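Local coordinates for protein nigritoxine (Vibrio nigripulchritudo, PDB 5M41) that acts as a bacterial toxin against crustaceans and insects, at residues A[620-623]-A[627-630]. Residues are numbered along the deposited sequence; the frame is centred on the assembly and turned at random.
Sequences NKYG and EWLV
The rings of Tyr-622 and Trp-628 meet across the turn between helices 618-621 and 625-632, lying roughly alongside one another with their planes 30° apart. They are displaced so far along their planes that they barely overlap, the phenol and the five-membered ring having centroids 5.7 Å apart. One face of the phenol is covered by the side chain of Lys-621, whose CG sits 3.7 Å above the ring plane and over its centre. Around the indole, Leu-629 CD2 lies in plane at the edge, and Phe-618, from the preceding short helix, makes an edge-to-face pair. The closest approach is aliphatic to aromatic: Tyr-622 CB reaches Trp-628 CD1 at 4.0 Å, coming in obliquely, so the touch is a light van der Waals one without a true stack. A chi1 of -170° puts CG of Trp-628 anti to the backbone N, and chi2 of 101° then turns the five-membered ring, with CD1, toward Tyr-622. The far end of the phenol is fixed independently, since its OH is hydrogen-bonded to Asp-641 OD2, while both side chains also rest on Thr-608 of helix 603-614. Tyr-622 is the first residue to leave helical geometry after helix 618-621, and Gly-623 continues the turn; Asn-624 OD1 then accepts a hydrogen bond from Glu-627 N, at the start of the next helix. The arrangement is that of two short consecutive helices joined by a tight connection, with two near-parallel, slipped aromatic rings meeting across it and set against helix 603-614.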
ATOM      1  N   ASN A 620      -4.630  13.742 -15.440  1.00 67.82           N
ATOM      2  CA  ASN A 620      -3.831  14.808 -16.026  1.00 72.41           C
ATOM      3  C   ASN A 620      -4.415  15.324 -17.335  1.00 71.38           C
ATOM      4  O   ASN A 620      -4.403  16.526 -17.583  1.00 76.76           O
ATOM      5  CB  ASN A 620      -2.389  14.351 -16.256  1.00 71.46           C
ATOM      6  CG  ASN A 620      -1.553  15.415 -16.927  1.00 74.24           C
ATOM      7  OD1 ASN A 620      -1.190  16.416 -16.314  1.00 74.79           O
ATOM      8  ND2 ASN A 620      -1.265  15.215 -18.199  1.00 77.28           N
ATOM      9  N   LYS A 621      -4.927  14.409 -18.156  1.00 68.12           N
ATOM     10  CA  LYS A 621      -5.428  14.729 -19.488  1.00 67.20           C
ATOM     11  C   LYS A 621      -6.850  15.285 -19.479  1.00 70.06           C
ATOM     12  O   LYS A 621      -7.111  16.347 -20.029  1.00 72.48           O
ATOM     13  CB  LYS A 621      -5.340  13.486 -20.382  1.00 66.36           C
ATOM     14  CG  LYS A 621      -5.879  13.658 -21.792  1.00 68.78           C
ATOM     15  CD  LYS A 621      -5.043  14.617 -22.634  1.00 72.16           C
ATOM     16  CE  LYS A 621      -5.865  15.135 -23.812  1.00 73.26           C
ATOM     17  NZ  LYS A 621      -5.074  15.943 -24.784  1.00 75.94           N
ATOM     18  N   TYR A 622      -7.779  14.545 -18.887  1.00 66.76           N
ATOM     19  CA  TYR A 622      -9.139  15.020 -18.738  1.00 66.73           C
ATOM     20  C   TYR A 622      -9.359  15.128 -17.243  1.00 69.11           C
ATOM     21  O   TYR A 622      -8.424  14.959 -16.473  1.00 75.68           O
ATOM     22  CB  TYR A 622     -10.114  14.066 -19.420  1.00 63.32           C
ATOM     23  CG  TYR A 622      -9.838  13.917 -20.901  1.00 60.65           C
ATOM     24  CD1 TYR A 622      -9.818  15.035 -21.739  1.00 62.71           C
ATOM     25  CD2 TYR A 622      -9.592  12.669 -21.465  1.00 57.32           C
ATOM     26  CE1 TYR A 622      -9.553  14.914 -23.096  1.00 61.58           C
ATOM     27  CE2 TYR A 622      -9.332  12.532 -22.824  1.00 59.43           C
ATOM     28  CZ  TYR A 622      -9.315  13.659 -23.636  1.00 61.15           C
ATOM     29  OH  TYR A 622      -9.061  13.540 -24.986  1.00 62.27           O
ATOM     30  N   GLY A 623     -10.557  15.419 -16.788  1.00 68.78           N
ATOM     31  CA  GLY A 623     -10.665  15.664 -15.348  1.00 67.72           C
ATOM     32  C   GLY A 623     -10.482  14.454 -14.443  1.00 62.60           C
ATOM     33  O   GLY A 623      -9.937  13.417 -14.834  1.00 59.19           O
ATOM     34  N   GLU A 627     -15.707  11.644 -12.255  1.00 50.45           N
ATOM     35  CA  GLU A 627     -16.587  12.680 -12.770  1.00 50.84           C
ATOM     36  C   GLU A 627     -16.745  12.471 -14.282  1.00 49.45           C
ATOM     37  O   GLU A 627     -17.858  12.580 -14.818  1.00 47.80           O
ATOM     38  CB  GLU A 627     -16.031  14.079 -12.447  1.00 53.63           C
ATOM     39  CG  GLU A 627     -16.120  14.449 -10.967  1.00 56.63           C
ATOM     40  CD  GLU A 627     -15.588  15.838 -10.631  1.00 58.60           C
ATOM     41  OE1 GLU A 627     -14.872  16.453 -11.430  1.00 61.77           O
ATOM     42  OE2 GLU A 627     -15.874  16.331  -9.533  1.00 66.43           O
ATOM     43  N   TRP A 628     -15.643  12.133 -14.964  1.00 46.02           N
ATOM     44  CA  TRP A 628     -15.699  11.967 -16.410  1.00 45.56           C
ATOM     45  C   TRP A 628     -16.672  10.882 -16.805  1.00 44.29           C
ATOM     46  O   TRP A 628     -17.452  11.055 -17.749  1.00 45.98           O
ATOM     47  CB  TRP A 628     -14.304  11.754 -17.018  1.00 44.30           C
ATOM     48  CG  TRP A 628     -14.297  11.815 -18.533  1.00 44.60           C
ATOM     49  CD1 TRP A 628     -13.896  12.875 -19.345  1.00 45.51           C
ATOM     50  CD2 TRP A 628     -14.736  10.769 -19.468  1.00 41.42           C
ATOM     51  NE1 TRP A 628     -14.042  12.552 -20.676  1.00 45.23           N
ATOM     52  CE2 TRP A 628     -14.554  11.317 -20.814  1.00 43.23           C
ATOM     53  CE3 TRP A 628     -15.250   9.482 -19.324  1.00 41.33           C
ATOM     54  CZ2 TRP A 628     -14.865  10.583 -21.955  1.00 42.15           C
ATOM     55  CZ3 TRP A 628     -15.564   8.753 -20.480  1.00 39.24           C
ATOM     56  CH2 TRP A 628     -15.377   9.294 -21.757  1.00 42.19           C
ATOM     57  N   LEU A 629     -16.645   9.759 -16.087  1.00 44.20           N
ATOM     58  CA  LEU A 629     -17.472   8.590 -16.423  1.00 43.21           C
ATOM     59  C   LEU A 629     -18.963   8.789 -16.124  1.00 44.26           C
ATOM     60  O   LEU A 629     -19.826   8.361 -16.897  1.00 44.87           O
ATOM     61  CB  LEU A 629     -16.949   7.334 -15.703  1.00 43.42           C
ATOM     62  CG  LEU A 629     -15.601   6.822 -16.243  1.00 44.22           C
ATOM     63  CD1 LEU A 629     -14.922   5.850 -15.273  1.00 43.09           C
ATOM     64  CD2 LEU A 629     -15.788   6.205 -17.629  1.00 42.13           C
ATOM     65  N   VAL A 630     -19.255   9.432 -15.001  1.00 43.13           N
ATOM     66  CA  VAL A 630     -20.619   9.777 -14.657  1.00 43.13           C
ATOM     67  C   VAL A 630     -21.138  10.742 -15.723  1.00 44.88           C
ATOM     68  O   VAL A 630     -22.237  10.561 -16.224  1.00 43.87           O
ATOM     69  CB  VAL A 630     -20.712  10.383 -13.230  1.00 43.09           C
ATOM     70  CG1 VAL A 630     -22.074  11.038 -12.992  1.00 44.36           C
ATOM     71  CG2 VAL A 630     -20.456   9.297 -12.186  1.00 42.52           C
TER